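Local structure of mucin-like protocadherin (Homo sapiens, 6OAE) at residues N116-E122 / N157-L163; N94-F100 / P191-A197. The protein probably mediates calcium-dependent adhesion between neighbouring microvilli by pairing with CDHR2; this fragment holds its first two extracellular cadherin repeats. All coordinates share one frame; numbering follows the deposited sequence.

Interaction 1: residues N116-E122 / N157-L163; sequences NSTVIPE and NRPALRL
Ile120 lays its CG1-CD1 arm alongside the side chain of Leu161, the two pointing the same way, and Ile120 CD1 lies 3.7 Å from Leu161 CD2. Both residues stand on the same face of the sheet as an antiparallel hydrogen-bonded pair. Ile120 CG1 lies anti to the carbonyl carbon (chi1 -48°) and chi2 is extended, which carries CD1 out to the CD2 methyl of Leu161. One residue earlier, Val119 turns CG2 onto Leu163 CB at 4.0 Å. Here the register slips by one in a classic beta bulge: Val119 and Ile120 both face Leu161, and Leu161 O accepts from both. The bond from Val119 N is short at 2.7 Å, whereas Ile120 N, at 3.3 Å from that oxygen, comes in on a lone pair in the carbonyl plane. Leu161 N returns a bond to Ile120 O, and Leu163 pairs through its N with Ser117 O and through its O with Asn116 N. At the other end Glu122 swings CG away from its backbone N (chi1 -152°) and across the ring of Pro159, with Glu122 CG 3.3 Å from Pro159 CD. Its carboxylate crosses the Arg158 side chain, Glu122 OE2 standing 3.4 Å from Arg158 NE but well out of the guanidinium plane, a salt bridge of charge alone; Arg158 is modelled in two conformers, and the pairing, seen in this one, is doubtful. Pro159 centres an inverse gamma turn, and its buried carbonyl oxygen has no modelled partner. Arg162 CD passes beside Asn116 OD1, while the guanidinium is held by Ser152 and Asp164. In this cadherin repeat, strand 118-120 edges a three-stranded sheet with 158-163 in the middle and 151-155 beyond; Ile120 rests on Ile107 of strand 104-110 and Leu161 on Leu140 of strand 137-142.

Interaction 2: residues N94-F100 / P191-A197; sequences NDNAPEF and PSHTATA. With CA (calcium ion), chain E; CA (calcium ion), chain C; CA (calcium ion), chain D.
The imidazole of His193 has the backbone of Asn96 and Ala97 over one face, Ala97 N lying 4.1 Å above its plane and toward the rim, while the carbonyl of Asn94 meets the ring edge, with O 3.2 Å from CE1. The Asn94 amide stands almost perpendicular to the ring (87°). This is the calcium-binding linker between two consecutive cadherin repeats, running alongside the start of the last strand of the second repeat. Asn94 CG lies anti to its backbone nitrogen (chi1 -179°), sending the amide toward 191-197; there OD1 binds a calcium ion and ND2 makes a weak hydrogen bond to Pro191 O. The same calcium is bound by Asn96 O at 2.3 Å, and Asp129, Asp131, Asp134 and Asp183 complete its site. Asp183 is also the main polar partner of the histidine, whose ring packs against the backbone that carries the metal ligands Asn94 and Asn96. A leucine at His193 would probably leave Asp183 without this polar mate and take away the flat ring that covers the Asn96-Ala97 backbone. Asp95 points its CB away from 191-197; OD1 and OD2 each bind one of two further calcium ions, and the carboxylate is also partnered by Asn18. Farther along, His193 CB touches Pro98 CD, and Ala195 CB presses against Pro98 O at 3.3 Å. The Phe100 ring presents its edge to Ala195 O and also packs on Leu179 and Val181 of strand 174-182. Ala197 CB makes an off-centre CH-pi contact with the Phe100 ring, 4.2 Å from its centroid and 29° off its normal.

Interaction 1 lies within the second cadherin repeat, whereas interaction 2 is where that repeat meets the linker from the first. Their centres are 21 Å apart and their nearest atoms about 7 Å, so they do not touch. Along the chain, 116-122 and 157-163 are nested inside the loop that 94-100 and 191-197 close. The calcium ions belong to interaction 2; in interaction 1 the side chain of Asn157 is still about 13 Å from a bound ion. Strand 104-110, which packs against 116-122, lies next to strand 194-204, part of interaction 2, in one four-stranded sheet, and this joins the two contacts within the second repeat.

Interaction 1: residues N116-E122 / N157-L163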
loop_
_atom_site.group_PDB
_atom_site.type_symbol
_atom_site.label_atom_id
_atom_site.label_comp_id
_atom_site.label_asym_id
_atom_site.label_seq_id
_atom_site.Cartn_x
_atom_site.Cartn_y
_atom_site.Cartn_z
ATOM N N ASN A 116 -22.361 -16.365 -19.620
ATOM C CA ASN A 116 -22.488 -15.424 -18.467
ATOM C C ASN A 116 -22.044 -16.046 -17.143
ATOM O O ASN A 116 -22.131 -15.336 -16.133
ATOM C CB ASN A 116 -23.894 -14.844 -18.303
ATOM C CG ASN A 116 -24.045 -13.580 -19.089
ATOM O OD1 ASN A 116 -23.254 -12.655 -18.917
ATOM N ND2 ASN A 116 -25.041 -13.548 -19.954
ATOM N N SER A 117 -21.561 -17.285 -17.140
ATOM C CA SER A 117 -21.041 -17.967 -15.934
ATOM C C SER A 117 -19.737 -17.285 -15.528
ATOM O O SER A 117 -18.936 -16.961 -16.439
ATOM C CB SER A 117 -20.768 -19.441 -16.172
ATOM O OG SER A 117 -21.958 -20.167 -16.443
ATOM N N THR A 118 -19.505 -17.133 -14.229
ATOM C CA THR A 118 -18.148 -16.848 -13.707
ATOM C C THR A 118 -17.351 -18.138 -13.866
ATOM O O THR A 118 -17.839 -19.177 -13.385
ATOM C CB THR A 118 -18.168 -16.362 -12.249
ATOM O OG1 THR A 118 -18.812 -15.099 -12.236
ATOM C CG2 THR A 118 -16.780 -16.218 -11.674
ATOM N N VAL A 119 -16.187 -18.099 -14.519
ATOM C CA VAL A 119 -15.322 -19.298 -14.719
ATOM C C VAL A 119 -14.095 -19.213 -13.802
ATOM O O VAL A 119 -13.559 -20.278 -13.429
ATOM C CB VAL A 119 -14.959 -19.442 -16.212
ATOM C CG1 VAL A 119 -13.842 -20.429 -16.463
ATOM C CG2 VAL A 119 -16.192 -19.829 -17.029
ATOM N N ILE A 120 -13.624 -18.006 -13.469
ATOM C CA ILE A 120 -12.529 -17.816 -12.469
ATOM C C ILE A 120 -13.023 -16.745 -11.505
ATOM O O ILE A 120 -13.300 -15.627 -11.924
ATOM C CB ILE A 120 -11.179 -17.431 -13.094
ATOM C CG1 ILE A 120 -10.799 -18.335 -14.270
ATOM C CG2 ILE A 120 -10.104 -17.447 -12.020
ATOM C CD1 ILE A 120 -9.525 -17.916 -15.002
ATOM N N PRO A 121 -13.141 -17.039 -10.197
ATOM C CA PRO A 121 -13.570 -16.033 -9.243
ATOM C C PRO A 121 -12.395 -15.082 -8.948
ATOM O O PRO A 121 -11.221 -15.428 -9.167
ATOM C CB PRO A 121 -13.989 -16.885 -8.041
ATOM C CG PRO A 121 -12.986 -18.012 -8.075
ATOM C CD PRO A 121 -12.836 -18.327 -9.547
ATOM N N GLU A 122 -12.756 -13.895 -8.471
ATOM C CA GLU A 122 -11.840 -12.791 -8.058
ATOM C C GLU A 122 -10.681 -13.349 -7.200
ATOM O O GLU A 122 -9.528 -12.932 -7.405
ATOM C CB GLU A 122 -12.694 -11.734 -7.350
ATOM C CG GLU A 122 -12.150 -10.343 -7.464
ATOM C CD GLU A 122 -12.973 -9.241 -6.804
ATOM O OE1 GLU A 122 -12.358 -8.256 -6.330
ATOM O OE2 GLU A 122 -14.209 -9.346 -6.786
ATOM N N ASN A 157 -12.106 -3.317 -11.408
ATOM C CA ASN A 157 -11.763 -3.502 -9.969
ATOM C C ASN A 157 -12.243 -4.854 -9.399
ATOM O O ASN A 157 -11.923 -5.111 -8.256
ATOM C CB ASN A 157 -12.300 -2.355 -9.131
ATOM C CG ASN A 157 -11.878 -1.009 -9.684
ATOM O OD1 ASN A 157 -12.736 -0.169 -9.959
ATOM N ND2 ASN A 157 -10.574 -0.803 -9.863
ATOM N N ARG A 158 -12.963 -5.659 -10.189
ATOM C CA ARG A 158 -13.475 -7.008 -9.811
ATOM C C ARG A 158 -12.975 -8.015 -10.839
ATOM O O ARG A 158 -13.691 -8.323 -11.790
ATOM C CB ARG A 158 -15.005 -7.031 -9.777
ATOM C CG ARG A 158 -15.648 -5.808 -9.144
ATOM C CD ARG A 158 -15.668 -5.841 -7.633
ATOM N NE ARG A 158 -16.489 -6.911 -7.096
ATOM C CZ ARG A 158 -17.121 -6.848 -5.930
ATOM N NH1 ARG A 158 -17.028 -5.757 -5.192
ATOM N NH2 ARG A 158 -17.845 -7.871 -5.515
ATOM N N PRO A 159 -11.737 -8.542 -10.706
ATOM C CA PRO A 159 -11.191 -9.475 -11.691
ATOM C C PRO A 159 -11.719 -10.919 -11.608
ATOM O O PRO A 159 -10.933 -11.834 -11.448
ATOM C CB PRO A 159 -9.684 -9.387 -11.376
ATOM C CG PRO A 159 -9.646 -9.229 -9.892
ATOM C CD PRO A 159 -10.758 -8.231 -9.647
ATOM N N ALA A 160 -13.027 -11.096 -11.745
ATOM C CA ALA A 160 -13.645 -12.412 -11.988
ATOM C C ALA A 160 -13.685 -12.564 -13.499
ATOM O O ALA A 160 -13.990 -11.557 -14.166
ATOM C CB ALA A 160 -15.019 -12.501 -11.386
ATOM N N LEU A 161 -13.381 -13.747 -14.013
ATOM C CA LEU A 161 -13.405 -14.004 -15.469
ATOM C C LEU A 161 -14.760 -14.629 -15.802
ATOM O O LEU A 161 -15.116 -15.667 -15.202
ATOM C CB LEU A 161 -12.240 -14.903 -15.884
ATOM C CG LEU A 161 -11.965 -14.914 -17.386
ATOM C CD1 LEU A 161 -11.471 -13.565 -17.859
ATOM C CD2 LEU A 161 -10.971 -16.003 -17.759
ATOM N N ARG A 162 -15.485 -13.994 -16.706
ATOM C CA ARG A 162 -16.834 -14.394 -17.141
ATOM C C ARG A 162 -16.760 -14.993 -18.547
ATOM O O ARG A 162 -16.026 -14.449 -19.390
ATOM C CB ARG A 162 -17.735 -13.160 -17.057
ATOM C CG ARG A 162 -19.123 -13.350 -17.658
ATOM C CD ARG A 162 -19.953 -12.076 -17.606
ATOM N NE ARG A 162 -19.243 -11.055 -18.354
ATOM C CZ ARG A 162 -19.165 -9.775 -18.034
ATOM N NH1 ARG A 162 -19.772 -9.311 -16.961
ATOM N NH2 ARG A 162 -18.445 -8.962 -18.780
ATOM N N LEU A 163 -17.497 -16.077 -18.799
ATOM C CA LEU A 163 -17.710 -16.604 -20.169
ATOM C C LEU A 163 -18.798 -15.756 -20.857
ATOM O O LEU A 163 -19.913 -15.623 -20.304
ATOM C CB LEU A 163 -18.102 -18.082 -20.112
ATOM C CG LEU A 163 -18.352 -18.735 -21.458
ATOM C CD1 LEU A 163 -17.072 -18.853 -22.277
ATOM C CD2 LEU A 163 -18.978 -20.107 -21.274
#

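Interaction 2: residues N94-F100 / P191-A197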
loop_
_atom_site.group_PDB
_atom_site.type_symbol
_atom_site.label_atom_id
_atom_site.label_comp_id
_atom_site.label_asym_id
_atom_site.label_seq_id
_atom_site.Cartn_x
_atom_site.Cartn_y
_atom_site.Cartn_z
ATOM N N ASN A 94 2.635 5.819 -2.486
ATOM C CA ASN A 94 2.506 4.615 -3.346
ATOM C C ASN A 94 3.923 4.079 -3.563
ATOM O O ASN A 94 4.545 4.418 -4.593
ATOM C CB ASN A 94 1.736 4.939 -4.641
ATOM C CG ASN A 94 1.580 3.720 -5.524
ATOM O OD1 ASN A 94 1.872 2.615 -5.082
ATOM N ND2 ASN A 94 1.137 3.914 -6.762
ATOM N N ASP A 95 4.442 3.293 -2.614
ATOM C CA ASP A 95 5.854 2.830 -2.609
ATOM C C ASP A 95 5.948 1.298 -2.752
ATOM O O ASP A 95 7.087 0.773 -2.683
ATOM C CB ASP A 95 6.603 3.346 -1.366
ATOM C CG ASP A 95 6.093 2.881 -0.016
ATOM O OD1 ASP A 95 4.905 2.525 0.087
ATOM O OD2 ASP A 95 6.906 2.889 0.973
ATOM N N ASN A 96 4.820 0.608 -2.962
ATOM C CA ASN A 96 4.740 -0.863 -3.122
ATOM C C ASN A 96 4.066 -1.179 -4.457
ATOM O O ASN A 96 3.126 -0.454 -4.852
ATOM C CB ASN A 96 4.010 -1.514 -1.943
ATOM C CG ASN A 96 4.819 -1.420 -0.663
ATOM O OD1 ASN A 96 5.692 -2.243 -0.415
ATOM N ND2 ASN A 96 4.539 -0.424 0.149
ATOM N N ALA A 97 4.555 -2.213 -5.144
ATOM C CA ALA A 97 3.999 -2.680 -6.434
ATOM C C ALA A 97 2.980 -3.778 -6.141
ATOM O O ALA A 97 3.131 -4.543 -5.180
ATOM C CB ALA A 97 5.100 -3.155 -7.353
ATOM N N PRO A 98 1.888 -3.884 -6.929
ATOM C CA PRO A 98 0.979 -5.013 -6.784
ATOM C C PRO A 98 1.721 -6.252 -7.291
ATOM O O PRO A 98 2.567 -6.148 -8.161
ATOM C CB PRO A 98 -0.248 -4.638 -7.634
ATOM C CG PRO A 98 0.310 -3.667 -8.671
ATOM C CD PRO A 98 1.458 -2.954 -7.979
ATOM N N GLU A 99 1.404 -7.398 -6.698
ATOM C CA GLU A 99 2.025 -8.687 -7.044
ATOM C C GLU A 99 0.929 -9.730 -7.182
ATOM O O GLU A 99 0.076 -9.802 -6.285
ATOM C CB GLU A 99 3.005 -9.104 -5.951
ATOM C CG GLU A 99 4.228 -8.225 -5.881
ATOM C CD GLU A 99 5.069 -8.434 -4.631
ATOM O OE1 GLU A 99 4.913 -9.486 -3.991
ATOM O OE2 GLU A 99 5.866 -7.534 -4.310
ATOM N N PHE A 100 0.954 -10.478 -8.277
ATOM C CA PHE A 100 0.112 -11.679 -8.456
ATOM C C PHE A 100 0.801 -12.818 -7.725
ATOM O O PHE A 100 2.030 -12.855 -7.716
ATOM C CB PHE A 100 -0.028 -12.051 -9.921
ATOM C CG PHE A 100 -0.887 -11.128 -10.742
ATOM C CD1 PHE A 100 -2.261 -11.076 -10.534
ATOM C CD2 PHE A 100 -0.325 -10.347 -11.747
ATOM C CE1 PHE A 100 -3.058 -10.252 -11.312
ATOM C CE2 PHE A 100 -1.127 -9.520 -12.523
ATOM C CZ PHE A 100 -2.485 -9.481 -12.308
ATOM N N PRO A 191 3.700 8.237 -9.145
ATOM C CA PRO A 191 4.114 6.835 -9.269
ATOM C C PRO A 191 2.949 5.896 -9.641
ATOM O O PRO A 191 1.819 6.137 -9.220
ATOM C CB PRO A 191 4.608 6.517 -7.852
ATOM C CG PRO A 191 3.681 7.325 -6.974
ATOM C CD PRO A 191 3.457 8.608 -7.744
ATOM N N SER A 192 3.240 4.860 -10.424
ATOM C CA SER A 192 2.293 3.778 -10.800
ATOM C C SER A 192 3.083 2.480 -10.989
ATOM O O SER A 192 4.122 2.521 -11.623
ATOM C CB SER A 192 1.512 4.120 -12.030
ATOM O OG SER A 192 0.591 3.082 -12.343
ATOM N N HIS A 193 2.593 1.374 -10.459
ATOM C CA HIS A 193 3.286 0.071 -10.545
ATOM C C HIS A 193 2.369 -0.914 -11.245
ATOM O O HIS A 193 1.170 -0.898 -10.939
ATOM C CB HIS A 193 3.664 -0.434 -9.167
ATOM C CG HIS A 193 4.389 0.578 -8.353
ATOM N ND1 HIS A 193 3.756 1.274 -7.359
ATOM C CD2 HIS A 193 5.673 1.020 -8.401
ATOM C CE1 HIS A 193 4.624 2.104 -6.799
ATOM N NE2 HIS A 193 5.812 1.969 -7.428
ATOM N N THR A 194 2.942 -1.742 -12.111
ATOM C CA THR A 194 2.198 -2.734 -12.920
ATOM C C THR A 194 2.816 -4.102 -12.657
ATOM O O THR A 194 4.049 -4.175 -12.515
ATOM C CB THR A 194 2.204 -2.370 -14.409
ATOM O OG1 THR A 194 1.530 -1.121 -14.554
ATOM C CG2 THR A 194 1.487 -3.378 -15.282
ATOM N N ALA A 195 1.972 -5.129 -12.587
ATOM C CA ALA A 195 2.353 -6.548 -12.562
ATOM C C ALA A 195 1.581 -7.233 -13.695
ATOM O O ALA A 195 0.492 -6.730 -14.095
ATOM C CB ALA A 195 2.059 -7.146 -11.219
ATOM N N THR A 196 2.153 -8.309 -14.229
ATOM C CA THR A 196 1.603 -9.045 -15.384
ATOM C C THR A 196 1.635 -10.529 -15.035
ATOM O O THR A 196 2.514 -10.949 -14.270
ATOM C CB THR A 196 2.362 -8.735 -16.683
ATOM O OG1 THR A 196 3.602 -9.423 -16.646
ATOM C CG2 THR A 196 2.640 -7.272 -16.908
ATOM N N ALA A 197 0.666 -11.267 -15.539
ATOM C CA ALA A 197 0.588 -12.733 -15.414
ATOM C C ALA A 197 -0.089 -13.250 -16.682
ATOM O O ALA A 197 -0.704 -12.432 -17.392
ATOM C CB ALA A 197 -0.145 -13.112 -14.168
HETATM CA CA CA E . 1.047 0.457 -4.579
HETATM CA CA CA C . 2.981 3.070 1.209
HETATM CA CA CA D . 6.445 2.030 2.965
HETATM O O HOH W 1 8.796 2.356 3.372
#